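Local coordinates for nucleoside phosphorylase, putative (Trypanosoma brucei, PDB 3BJE), which catalyses uridine phosphorolysis as a homodimer, converting the nucleoside and phosphate to uracil and ribose 1-phosphate, at residues A[169-174]-A[205-210]; A[242-247]-A[293-298]; A[175-180]-A[299-304]; A[162-167]-A[209-214]. All coordinates share one frame; numbering follows the deposited sequence. Where two conformers were deposited one is given.

Contact 1: A[169-174]-A[205-210]; sequences GMDNTS and DIYTSM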
loop_
_atom_site.group_PDB
_atom_site.type_symbol
_atom_site.label_atom_id
_atom_site.label_comp_id
_atom_site.label_asym_id
_atom_site.label_seq_id
_atom_site.Cartn_x
_atom_site.Cartn_y
_atom_site.Cartn_z
ATOM N N GLY A 169 10.588 -3.448 10.285
ATOM C CA GLY A 169 10.131 -3.223 8.923
ATOM C C GLY A 169 10.455 -4.422 8.071
ATOM O O GLY A 169 11.593 -4.615 7.680
ATOM N N MET A 170 9.447 -5.244 7.800
ATOM C CA MET A 170 9.580 -6.330 6.828
ATOM C C MET A 170 9.282 -5.833 5.402
ATOM O O MET A 170 9.559 -6.521 4.426
ATOM C CB MET A 170 8.664 -7.489 7.191
ATOM C CG MET A 170 8.831 -7.957 8.639
ATOM S SD MET A 170 7.887 -9.435 9.059
ATOM C CE MET A 170 6.206 -8.808 8.837
ATOM N N ASP A 171 8.637 -4.678 5.324
ATOM C CA ASP A 171 8.444 -3.943 4.100
ATOM C C ASP A 171 9.785 -3.337 3.674
ATOM O O ASP A 171 10.799 -3.505 4.370
ATOM C CB ASP A 171 7.456 -2.825 4.371
ATOM C CG ASP A 171 7.987 -1.848 5.406
ATOM O OD1 ASP A 171 8.098 -2.209 6.610
ATOM O OD2 ASP A 171 8.360 -0.716 4.997
ATOM N N ASN A 172 9.798 -2.599 2.553
ATOM C CA ASN A 172 11.017 -1.909 2.109
ATOM C C ASN A 172 10.871 -0.410 1.885
ATOM O O ASN A 172 11.768 0.238 1.376
ATOM C CB ASN A 172 11.663 -2.577 0.881
ATOM C CG ASN A 172 11.116 -2.093 -0.456
ATOM O OD1 ASN A 172 10.032 -1.513 -0.517
ATOM N ND2 ASN A 172 11.864 -2.373 -1.552
ATOM N N THR A 173 9.774 0.170 2.349
ATOM C CA THR A 173 9.490 1.553 2.003
ATOM C C THR A 173 10.592 2.469 2.532
ATOM O O THR A 173 11.116 3.328 1.809
ATOM C CB THR A 173 8.091 1.940 2.494
ATOM O OG1 THR A 173 7.135 1.263 1.665
ATOM C CG2 THR A 173 7.863 3.472 2.422
ATOM N N SER A 174 10.973 2.269 3.792
ATOM C CA SER A 174 12.025 3.091 4.391
ATOM C C SER A 174 13.417 2.809 3.838
ATOM O O SER A 174 14.327 3.594 4.060
ATOM C CB SER A 174 12.015 2.974 5.920
ATOM O OG SER A 174 10.713 3.291 6.432
ATOM N N ASP A 205 16.382 -7.665 3.609
ATOM C CA ASP A 205 17.107 -6.538 4.223
ATOM C C ASP A 205 16.117 -5.737 5.090
ATOM O O ASP A 205 15.748 -4.603 4.776
ATOM C CB ASP A 205 17.765 -5.654 3.150
ATOM C CG ASP A 205 18.638 -4.566 3.731
ATOM O OD1 ASP A 205 18.938 -4.574 4.943
ATOM O OD2 ASP A 205 19.047 -3.681 2.961
ATOM N N ILE A 206 15.675 -6.345 6.188
ATOM C CA ILE A 206 14.734 -5.696 7.109
ATOM C C ILE A 206 15.332 -4.452 7.760
ATOM O O ILE A 206 16.557 -4.308 7.860
ATOM C CB ILE A 206 14.229 -6.657 8.198
ATOM C CG1 ILE A 206 15.396 -7.173 9.050
ATOM C CG2 ILE A 206 13.508 -7.827 7.562
ATOM C CD1 ILE A 206 14.969 -7.809 10.352
ATOM N N TYR A 207 14.465 -3.538 8.173
ATOM C CA TYR A 207 14.893 -2.416 8.966
ATOM C C TYR A 207 14.150 -2.394 10.302
ATOM O O TYR A 207 13.309 -3.251 10.562
ATOM C CB TYR A 207 14.731 -1.112 8.219
ATOM C CG TYR A 207 13.330 -0.690 7.861
ATOM C CD1 TYR A 207 12.643 0.238 8.640
ATOM C CD2 TYR A 207 12.703 -1.180 6.722
ATOM C CE1 TYR A 207 11.360 0.642 8.309
ATOM C CE2 TYR A 207 11.415 -0.779 6.375
ATOM C CZ TYR A 207 10.752 0.147 7.176
ATOM O OH TYR A 207 9.498 0.618 6.831
ATOM N N THR A 208 14.528 -1.453 11.170
ATOM C CA THR A 208 13.885 -1.294 12.458
ATOM C C THR A 208 13.556 0.165 12.712
ATOM O O THR A 208 14.091 1.066 12.057
ATOM C CB THR A 208 14.794 -1.802 13.593
ATOM O OG1 THR A 208 16.031 -1.090 13.566
ATOM C CG2 THR A 208 15.085 -3.330 13.464
ATOM N N SER A 209 12.696 0.384 13.690
ATOM C CA SER A 209 12.449 1.725 14.235
ATOM C C SER A 209 11.888 1.607 15.657
ATOM O O SER A 209 11.925 0.539 16.284
ATOM C CB SER A 209 11.500 2.513 13.320
ATOM O OG SER A 209 11.484 3.903 13.635
ATOM N N MET A 210 11.392 2.724 16.171
ATOM C CA MET A 210 10.833 2.747 17.511
ATOM C C MET A 210 9.842 3.899 17.583
ATOM O O MET A 210 10.091 4.973 17.032
ATOM C CB MET A 210 11.941 2.944 18.544
ATOM C CG MET A 210 11.500 2.692 19.985
ATOM S SD MET A 210 12.763 3.069 21.233
ATOM C CE MET A 210 12.985 4.815 20.976
HETATM O O HOH W 1 13.262 -4.371 3.504
#
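Y207 pushes its phenol into the turn formed by G169 to S174, where its hydroxyl donates a hydrogen bond to D171 OD2, with 2.5 Å between Y207 OH and the carboxylate oxygen. OD2 uses its syn lone pair, and the carboxylate stands at 79° to the ring. On its anti side the same oxygen accepts a second hydrogen bond from T173 N, 3.1 Å from D171 OD2, closing an Asx turn. The other carboxylate oxygen, OD1, is hydrogen-bonded to S296 OG, which also reaches Y207 OH, while S174 OG donates weakly to that phenol oxygen over 3.0 Å. The buried hydroxyl and carboxylate thus satisfy each other within a small polar cluster. Between the segments the ring is sandwiched: G169 CA lies over the centre of one face, 3.8 Å from the centroid of Y207, and S174 CB lies over the opposite face, nearer the rim. Y207 CG lies between the backbone N and the carbonyl carbon (chi1 64°), and the ring lies over G169 CA. The backbones meet as an antiparallel hydrogen-bonded pair: G169 N donates to Y207 O (2.7 Å) and Y207 N to G169 O. Beyond it a water donates to both D171 O and D205 O. N172 and T173 turn their polar ends to S248 of the second subunit. An Asx turn that receives a tyrosine hydroxyl here closes the end of strand 161-169 against strand 207-210 in the phosphorylase-superfamily fold.

Contact 2: A[242-247]-A[293-298]; sequences GTTATA and METSAI. With R1P (1-O-phosphono-alpha-D-ribofuranose), chain C.
T246, a strand residue, puts its hydroxyl into the first turn of a helix and takes up a backbone N-H there: S296 N donates to T246 OG1 over 2.9 Å at 154°. In the phosphorylase-superfamily fold, strand 239-246 here runs past the N-terminus of helix 295-305, with E294 at the N-cap position. T246 OG1 lies beside its own backbone N and anti to the carbonyl carbon (chi1 -60°), on the helix side, and is also hydrogen-bonded to E292 OE2. The other E292 oxygen, OE1, binds E294 N and T295 OG1, so one carboxylate serves strand and helix start together. The methyl of T246 fills the bend ahead of the helix, with T246 CG2 3.4 Å from M293 C. S296 comes alongside T246, its OG 3.1 Å from T246 CB, the polar end of S296 being held by D171. Two residues earlier on the strand, T244 CG2 meets T295 CB at 3.9 Å, the two side chains crossing at about a right angle. The bend so packed binds the ribose 1-phosphate: M293 N donates to its O2 (3.0 Å), and E294 OE2 accepts from its O3 hydroxyl. G96 N also donates to E294 OE2. A Met-Glu pair grips the ribose hydroxyls, as in uridine phosphorylases and the related hexameric purine nucleoside phosphorylases. M293, which also touches uracil, runs extended to its sulfur (chi2 179°), and M293 SD lies 3.9 Å from C3 of the ribose.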
loop_
_atom_site.group_PDB
_atom_site.type_symbol
_atom_site.label_atom_id
_atom_site.label_comp_id
_atom_site.label_asym_id
_atom_site.label_seq_id
_atom_site.Cartn_x
_atom_site.Cartn_y
_atom_site.Cartn_z
ATOM N N GLY A 242 5.194 -3.979 23.079
ATOM C CA GLY A 242 6.259 -4.778 22.498
ATOM C C GLY A 242 6.570 -4.388 21.079
ATOM O O GLY A 242 6.232 -3.293 20.629
ATOM N N THR A 243 7.207 -5.309 20.368
ATOM C CA THR A 243 7.675 -5.028 19.028
ATOM C C THR A 243 6.586 -5.350 18.018
ATOM O O THR A 243 5.957 -6.414 18.074
ATOM C CB THR A 243 8.964 -5.829 18.734
ATOM O OG1 THR A 243 10.009 -5.370 19.591
ATOM C CG2 THR A 243 9.412 -5.647 17.294
ATOM N N THR A 244 6.374 -4.415 17.093
ATOM C CA THR A 244 5.422 -4.582 16.007
ATOM C C THR A 244 6.170 -4.923 14.716
ATOM O O THR A 244 7.092 -4.194 14.313
ATOM C CB THR A 244 4.601 -3.285 15.797
ATOM O OG1 THR A 244 3.939 -2.954 17.030
ATOM C CG2 THR A 244 3.581 -3.452 14.634
ATOM N N ALA A 245 5.794 -6.022 14.058
ATOM C CA ALA A 245 6.353 -6.377 12.752
ATOM C C ALA A 245 5.413 -5.911 11.655
ATOM O O ALA A 245 4.237 -6.269 11.648
ATOM C CB ALA A 245 6.567 -7.892 12.666
ATOM N N THR A 246 5.927 -5.102 10.742
ATOM C CA THR A 246 5.133 -4.552 9.666
ATOM C C THR A 246 5.459 -5.208 8.316
ATOM O O THR A 246 6.614 -5.327 7.920
ATOM C CB THR A 246 5.343 -3.034 9.551
ATOM O OG1 THR A 246 4.964 -2.408 10.783
ATOM C CG2 THR A 246 4.542 -2.403 8.368
ATOM N N ALA A 247 4.385 -5.573 7.616
ATOM C CA ALA A 247 4.439 -6.363 6.403
ATOM C C ALA A 247 4.050 -5.551 5.179
ATOM O O ALA A 247 3.310 -4.553 5.273
ATOM C CB ALA A 247 3.466 -7.542 6.525
ATOM N N MET A 293 0.398 -3.570 8.935
ATOM C CA MET A 293 0.897 -3.104 7.629
ATOM C C MET A 293 1.378 -1.645 7.526
ATOM O O MET A 293 1.726 -1.212 6.433
ATOM C CB MET A 293 -0.173 -3.358 6.561
ATOM C CG MET A 293 -0.468 -4.839 6.361
ATOM S SD MET A 293 -1.741 -5.215 5.143
ATOM C CE MET A 293 -0.955 -4.575 3.625
ATOM N N GLU A 294 1.422 -0.898 8.636
ATOM C CA GLU A 294 1.784 0.535 8.591
ATOM C C GLU A 294 2.855 1.038 9.558
ATOM O O GLU A 294 3.494 2.053 9.289
ATOM C CB GLU A 294 0.516 1.385 8.798
ATOM C CG GLU A 294 -0.489 1.286 7.642
ATOM C CD GLU A 294 -1.587 0.245 7.851
ATOM O OE1 GLU A 294 -1.996 0.004 8.996
ATOM O OE2 GLU A 294 -2.080 -0.355 6.847
ATOM N N THR A 295 3.048 0.350 10.676
ATOM C CA THR A 295 3.714 0.971 11.818
ATOM C C THR A 295 5.197 1.251 11.599
ATOM O O THR A 295 5.691 2.292 12.011
ATOM C CB THR A 295 3.458 0.133 13.097
ATOM O OG1 THR A 295 2.077 0.245 13.428
ATOM C CG2 THR A 295 4.280 0.636 14.283
ATOM N N SER A 296 5.922 0.323 10.973
ATOM C CA SER A 296 7.353 0.505 10.758
ATOM C C SER A 296 7.652 1.848 10.086
ATOM O O SER A 296 8.502 2.604 10.574
ATOM C CB SER A 296 7.911 -0.619 9.886
ATOM O OG SER A 296 7.211 -0.690 8.655
ATOM N N ALA A 297 6.954 2.162 8.986
ATOM C CA ALA A 297 7.206 3.412 8.231
ATOM C C ALA A 297 6.709 4.640 9.000
ATOM O O ALA A 297 7.299 5.718 8.930
ATOM C CB ALA A 297 6.551 3.376 6.839
ATOM N N ILE A 298 5.603 4.509 9.711
ATOM C CA ILE A 298 5.154 5.612 10.552
ATOM C C ILE A 298 6.246 5.988 11.513
ATOM O O ILE A 298 6.564 7.162 11.687
ATOM C CB ILE A 298 3.900 5.224 11.363
ATOM C CG1 ILE A 298 2.704 5.124 10.440
ATOM C CG2 ILE A 298 3.622 6.229 12.491
ATOM C CD1 ILE A 298 1.479 4.501 11.122
HETATM C C5 R1P C . -5.478 -4.979 6.751
HETATM O O5 R1P C . -6.739 -5.627 6.974
HETATM C C4 R1P C . -5.472 -3.595 7.373
HETATM O O4 R1P C . -5.903 -3.629 8.745
HETATM C C1 R1P C . -4.882 -3.118 9.609
HETATM C C2 R1P C . -3.593 -3.314 8.794
HETATM O O2 R1P C . -2.426 -2.581 9.234
HETATM C C3 R1P C . -4.083 -2.980 7.383
HETATM O O3 R1P C . -4.206 -1.565 7.162
HETATM O O1 R1P C . -5.127 -1.744 10.060
HETATM P P R1P C . -6.441 -0.827 9.847
HETATM O O1P R1P C . -6.412 -0.679 8.319
HETATM O O2P R1P C . -6.114 0.455 10.594
HETATM O O3P R1P C . -7.656 -1.558 10.319
#

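Contact 3: A[175-180]-A[299-304]; sequences LYYSAG and CYLSDM
Y177 lies with its ring under one methyl of L301: CD2 sits over the ring centre, 3.6 Å from the centroid and only 12° off the normal, a CH-pi contact with the two side chains at about a right angle. M304 reaches the same residue obliquely. Its sulfur is 5.3 Å from the Y177 centroid, an oblique Met-aromatic contact, and its terminal methyl, M304 CE, comes to 3.3 Å from Y177 O. That carbonyl also accepts from the phenol of Y300, at 2.7 Å between Y300 OH and Y177 O, the donor standing 36° out of the carbonyl plane. CG of Y300 is anti to the backbone N (chi1 -174°), leading the ring off the helix toward the loop, where A179 CB packs 3.6 Å from Y300 CZ. The phenol end of Y177 is bound by E101 and N105 of helix 97-112. F261 of the second subunit meets the Y177 ring edge-to-face and also packs on L301. The contact is aromatic and aliphatic docking of a loop on a helix, with one side-chain-to-backbone hydrogen bond; the loop before helix 186-198 and helix 295-305 meet here at the dimer interface, both touching the second subunit.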
loop_
_atom_site.group_PDB
_atom_site.type_symbol
_atom_site.label_atom_id
_atom_site.label_comp_id
_atom_site.label_asym_id
_atom_site.label_seq_id
_atom_site.Cartn_x
_atom_site.Cartn_y
_atom_site.Cartn_z
ATOM N N LEU A 175 13.611 1.718 3.096
ATOM C CA LEU A 175 14.902 1.525 2.439
ATOM C C LEU A 175 15.234 2.618 1.424
ATOM O O LEU A 175 16.391 2.779 1.074
ATOM C CB LEU A 175 15.005 0.144 1.773
ATOM C CG LEU A 175 14.976 -1.111 2.633
ATOM C CD1 LEU A 175 15.431 -2.315 1.787
ATOM C CD2 LEU A 175 15.814 -1.012 3.890
ATOM N N TYR A 176 14.225 3.377 0.975
ATOM C CA TYR A 176 14.376 4.487 0.050
ATOM C C TYR A 176 14.722 5.774 0.807
ATOM O O TYR A 176 15.004 6.783 0.180
ATOM C CB TYR A 176 13.111 4.612 -0.817
ATOM C CG TYR A 176 13.119 3.469 -1.777
ATOM C CD1 TYR A 176 13.852 3.537 -2.944
ATOM C CD2 TYR A 176 12.506 2.279 -1.481
ATOM C CE1 TYR A 176 13.957 2.445 -3.810
ATOM C CE2 TYR A 176 12.602 1.185 -2.338
ATOM C CZ TYR A 176 13.316 1.283 -3.511
ATOM O OH TYR A 176 13.446 0.195 -4.342
ATOM N N TYR A 177 14.764 5.689 2.140
ATOM C CA TYR A 177 15.129 6.786 3.024
ATOM C C TYR A 177 16.330 6.395 3.894
ATOM O O TYR A 177 16.402 6.716 5.089
ATOM C CB TYR A 177 13.948 7.164 3.896
ATOM C CG TYR A 177 12.770 7.729 3.127
ATOM C CD1 TYR A 177 12.497 9.084 3.144
ATOM C CD2 TYR A 177 11.939 6.904 2.375
ATOM C CE1 TYR A 177 11.445 9.609 2.437
ATOM C CE2 TYR A 177 10.876 7.418 1.643
ATOM C CZ TYR A 177 10.618 8.787 1.688
ATOM O OH TYR A 177 9.552 9.348 1.017
ATOM N N SER A 178 17.295 5.729 3.252
ATOM C CA SER A 178 18.557 5.290 3.867
ATOM C C SER A 178 18.434 4.376 5.094
ATOM O O SER A 178 19.366 4.297 5.893
ATOM C CB SER A 178 19.411 6.500 4.222
ATOM O OG SER A 178 19.680 7.285 3.080
ATOM N N ALA A 179 17.327 3.650 5.238
ATOM C CA ALA A 179 17.169 2.787 6.425
ATOM C C ALA A 179 18.228 1.694 6.478
ATOM O O ALA A 179 18.582 1.231 7.561
ATOM C CB ALA A 179 15.774 2.202 6.504
ATOM N N GLY A 180 18.758 1.311 5.316
ATOM C CA GLY A 180 19.740 0.238 5.241
ATOM C C GLY A 180 21.103 0.638 5.760
ATOM O O GLY A 180 21.920 -0.237 6.060
ATOM N N CYS A 299 6.790 4.988 12.215
ATOM C CA CYS A 299 7.842 5.250 13.186
ATOM C C CYS A 299 9.120 5.810 12.538
ATOM O O CYS A 299 9.716 6.780 13.015
ATOM C CB CYS A 299 8.151 3.982 13.972
ATOM S SG CYS A 299 6.818 3.525 15.111
ATOM N N TYR A 300 9.564 5.158 11.479
ATOM C CA TYR A 300 10.822 5.538 10.834
ATOM C C TYR A 300 10.779 6.921 10.197
ATOM O O TYR A 300 11.670 7.750 10.414
ATOM C CB TYR A 300 11.219 4.500 9.785
ATOM C CG TYR A 300 12.584 4.771 9.191
ATOM C CD1 TYR A 300 13.733 4.196 9.718
ATOM C CD2 TYR A 300 12.727 5.633 8.114
ATOM C CE1 TYR A 300 14.983 4.477 9.181
ATOM C CE2 TYR A 300 13.968 5.917 7.559
ATOM C CZ TYR A 300 15.099 5.344 8.109
ATOM O OH TYR A 300 16.338 5.613 7.582
ATOM N N LEU A 301 9.767 7.155 9.379
ATOM C CA LEU A 301 9.677 8.416 8.653
ATOM C C LEU A 301 9.351 9.569 9.626
ATOM O O LEU A 301 9.907 10.656 9.471
ATOM C CB LEU A 301 8.618 8.305 7.576
ATOM C CG LEU A 301 8.947 7.316 6.439
ATOM C CD1 LEU A 301 7.795 7.228 5.447
ATOM C CD2 LEU A 301 10.193 7.739 5.668
ATOM N N SER A 302 8.513 9.321 10.646
ATOM C CA SER A 302 8.223 10.369 11.644
ATOM C C SER A 302 9.492 10.729 12.410
ATOM O O SER A 302 9.806 11.925 12.593
ATOM C CB SER A 302 7.096 9.961 12.600
ATOM O OG SER A 302 5.879 9.789 11.903
ATOM N N ASP A 303 10.226 9.711 12.861
ATOM C CA ASP A 303 11.446 9.964 13.601
ATOM C C ASP A 303 12.438 10.736 12.740
ATOM O O ASP A 303 13.110 11.645 13.228
ATOM C CB ASP A 303 12.064 8.669 14.128
ATOM C CG ASP A 303 13.447 8.886 14.681
ATOM O OD1 ASP A 303 13.556 9.295 15.866
ATOM O OD2 ASP A 303 14.423 8.693 13.924
ATOM N N MET A 304 12.521 10.378 11.462
ATOM C CA MET A 304 13.409 11.074 10.533
ATOM C C MET A 304 13.092 12.574 10.475
ATOM O O MET A 304 14.016 13.394 10.400
ATOM C CB MET A 304 13.345 10.433 9.142
ATOM C CG MET A 304 14.136 11.173 8.069
ATOM S SD MET A 304 14.357 10.116 6.639
ATOM C CE MET A 304 15.759 9.158 7.223
#

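Contact 4: A[162-167]-A[209-214]; sequences AVTRHA and SMAHPN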
loop_
_atom_site.group_PDB
_atom_site.type_symbol
_atom_site.label_atom_id
_atom_site.label_comp_id
_atom_site.label_asym_id
_atom_site.label_seq_id
_atom_site.Cartn_x
_atom_site.Cartn_y
_atom_site.Cartn_z
ATOM N N ALA A 162 -2.473 -3.670 21.374
ATOM C CA ALA A 162 -1.040 -3.897 21.296
ATOM C C ALA A 162 -0.348 -2.569 20.962
ATOM O O ALA A 162 -0.524 -1.995 19.868
ATOM C CB ALA A 162 -0.729 -4.948 20.256
ATOM N N VAL A 163 0.437 -2.088 21.925
ATOM C CA VAL A 163 1.072 -0.785 21.856
ATOM C C VAL A 163 2.508 -0.982 21.389
ATOM O O VAL A 163 3.231 -1.799 21.947
ATOM C CB VAL A 163 1.051 -0.115 23.249
ATOM C CG1 VAL A 163 1.674 1.284 23.199
ATOM C CG2 VAL A 163 -0.363 -0.058 23.765
ATOM N N THR A 164 2.903 -0.241 20.354
ATOM C CA THR A 164 4.227 -0.374 19.762
ATOM C C THR A 164 5.295 0.316 20.596
ATOM O O THR A 164 5.105 1.474 20.991
ATOM C CB THR A 164 4.260 0.271 18.359
ATOM O OG1 THR A 164 3.324 -0.407 17.510
ATOM C CG2 THR A 164 5.672 0.209 17.739
ATOM N N ARG A 165 6.366 -0.419 20.925
ATOM C CA ARG A 165 7.612 0.200 21.362
ATOM C C ARG A 165 8.559 0.161 20.162
ATOM O O ARG A 165 8.633 1.118 19.431
ATOM C CB ARG A 165 8.205 -0.462 22.610
ATOM C CG ARG A 165 9.344 0.357 23.181
ATOM C CD ARG A 165 9.985 -0.261 24.405
ATOM N NE ARG A 165 9.148 -0.259 25.610
ATOM C CZ ARG A 165 8.665 -1.355 26.208
ATOM N NH1 ARG A 165 8.885 -2.566 25.715
ATOM N NH2 ARG A 165 7.942 -1.240 27.317
ATOM N N HIS A 166 9.244 -0.960 19.917
ATOM C CA HIS A 166 10.088 -1.082 18.721
ATOM C C HIS A 166 9.285 -1.625 17.553
ATOM O O HIS A 166 8.192 -2.154 17.728
ATOM C CB HIS A 166 11.298 -1.985 19.009
ATOM C CG HIS A 166 12.185 -1.454 20.095
ATOM N ND1 HIS A 166 12.040 -1.822 21.414
ATOM C CD2 HIS A 166 13.206 -0.559 20.066
ATOM C CE1 HIS A 166 12.937 -1.187 22.151
ATOM N NE2 HIS A 166 13.670 -0.425 21.357
ATOM N N ALA A 167 9.828 -1.442 16.355
ATOM C CA ALA A 167 9.195 -1.916 15.133
ATOM C C ALA A 167 10.217 -2.628 14.252
ATOM O O ALA A 167 11.369 -2.221 14.171
ATOM C CB ALA A 167 8.621 -0.748 14.365
ATOM N N SER A 209 12.696 0.384 13.690
ATOM C CA SER A 209 12.449 1.725 14.235
ATOM C C SER A 209 11.888 1.607 15.657
ATOM O O SER A 209 11.925 0.539 16.284
ATOM C CB SER A 209 11.500 2.513 13.320
ATOM O OG SER A 209 11.484 3.903 13.635
ATOM N N MET A 210 11.392 2.724 16.171
ATOM C CA MET A 210 10.833 2.747 17.511
ATOM C C MET A 210 9.842 3.899 17.583
ATOM O O MET A 210 10.091 4.973 17.032
ATOM C CB MET A 210 11.941 2.944 18.544
ATOM C CG MET A 210 11.500 2.692 19.985
ATOM S SD MET A 210 12.763 3.069 21.233
ATOM C CE MET A 210 12.985 4.815 20.976
ATOM N N ALA A 211 8.726 3.667 18.257
ATOM C CA ALA A 211 7.805 4.745 18.628
ATOM C C ALA A 211 8.516 5.680 19.594
ATOM O O ALA A 211 9.373 5.253 20.383
ATOM C CB ALA A 211 6.552 4.170 19.284
ATOM N N HIS A 212 8.149 6.953 19.545
ATOM C CA HIS A 212 8.726 7.933 20.463
ATOM C C HIS A 212 8.300 7.555 21.865
ATOM O O HIS A 212 7.118 7.257 22.087
ATOM C CB HIS A 212 8.246 9.342 20.121
ATOM C CG HIS A 212 9.017 10.413 20.818
ATOM N ND1 HIS A 212 8.851 10.705 22.154
ATOM C CD2 HIS A 212 9.982 11.249 20.367
ATOM C CE1 HIS A 212 9.671 11.680 22.496
ATOM N NE2 HIS A 212 10.373 12.024 21.429
ATOM N N PRO A 213 9.253 7.542 22.829
ATOM C CA PRO A 213 8.940 7.144 24.202
ATOM C C PRO A 213 7.793 7.925 24.823
ATOM O O PRO A 213 7.018 7.366 25.599
ATOM C CB PRO A 213 10.251 7.416 24.949
ATOM C CG PRO A 213 11.311 7.286 23.899
ATOM C CD PRO A 213 10.687 7.838 22.659
ATOM N N ASN A 214 7.677 9.203 24.471
ATOM C CA ASN A 214 6.590 10.039 24.979
ATOM C C ASN A 214 5.226 9.549 24.503
ATOM O O ASN A 214 4.242 9.604 25.240
ATOM C CB ASN A 214 6.793 11.493 24.554
ATOM C CG ASN A 214 5.775 12.425 25.166
ATOM O OD1 ASN A 214 5.519 12.379 26.369
ATOM N ND2 ASN A 214 5.195 13.297 24.340
#
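The A167 and S209 backbones form the close part of the contact, an antiparallel hydrogen-bonded pair: A167 N donates to S209 O (2.9 Å) and S209 N to A167 O (3.0 Å). H166 and M210 follow as a non-hydrogen-bonded pair with CA atoms 4.1 Å apart. Where the chain turns a corner at R165 and H166, A211 N still reaches R165 O (2.8 Å), nearly along the C=O axis at 167°. At this bend the A211 CB methyl packs 3.5 Å from T164 O, whose carbonyl is also bound by T216 OG1 of helix 213-228. The looser side rests on side chains, with M210 and R165 partly exposed: M210 lies beside the buried H166, pointing the same way, with M210 SD 3.6 Å from H166 NE2 and oblique to the ring, while R165, in one of its two conformers, leads away to a salt bridge with E286. E286 also bonds H166 ND1. Past the strand, H212 caps helix 213-228: N214 N donates to H212 ND1 (3.0 Å), close to the ring plane. The two imidazoles are thus used differently: ND1 of H212 acts as an acceptor, consistent with a neutral ring protonated on NE2, whereas ND1 of H166 faces a carboxylate and probably carries a proton.

Overall arrangement
All four contacts lie within the phosphorylase-superfamily fold, their centres 8 to 14 Å apart. Contacts 1 and 4 share S209 and M210 and join strands 161-169 and 207-210 at successive places. Contact 2 belongs to strand 239-246, another neighbour of 161-169, joined to contact 4 by a probable hydrogen bond between T244 OG1 and T164 OG1. Contacts 2 and 3 lie on successive turns of helix 295-305. Along the chain, contacts 1 and 4 close before contact 2 opens, while contact 3 spans from the loop after 169-174 to that late helix. The set joins the ribose site, completed by the second subunit, to the strands and the interface met by contacts 1 and 3.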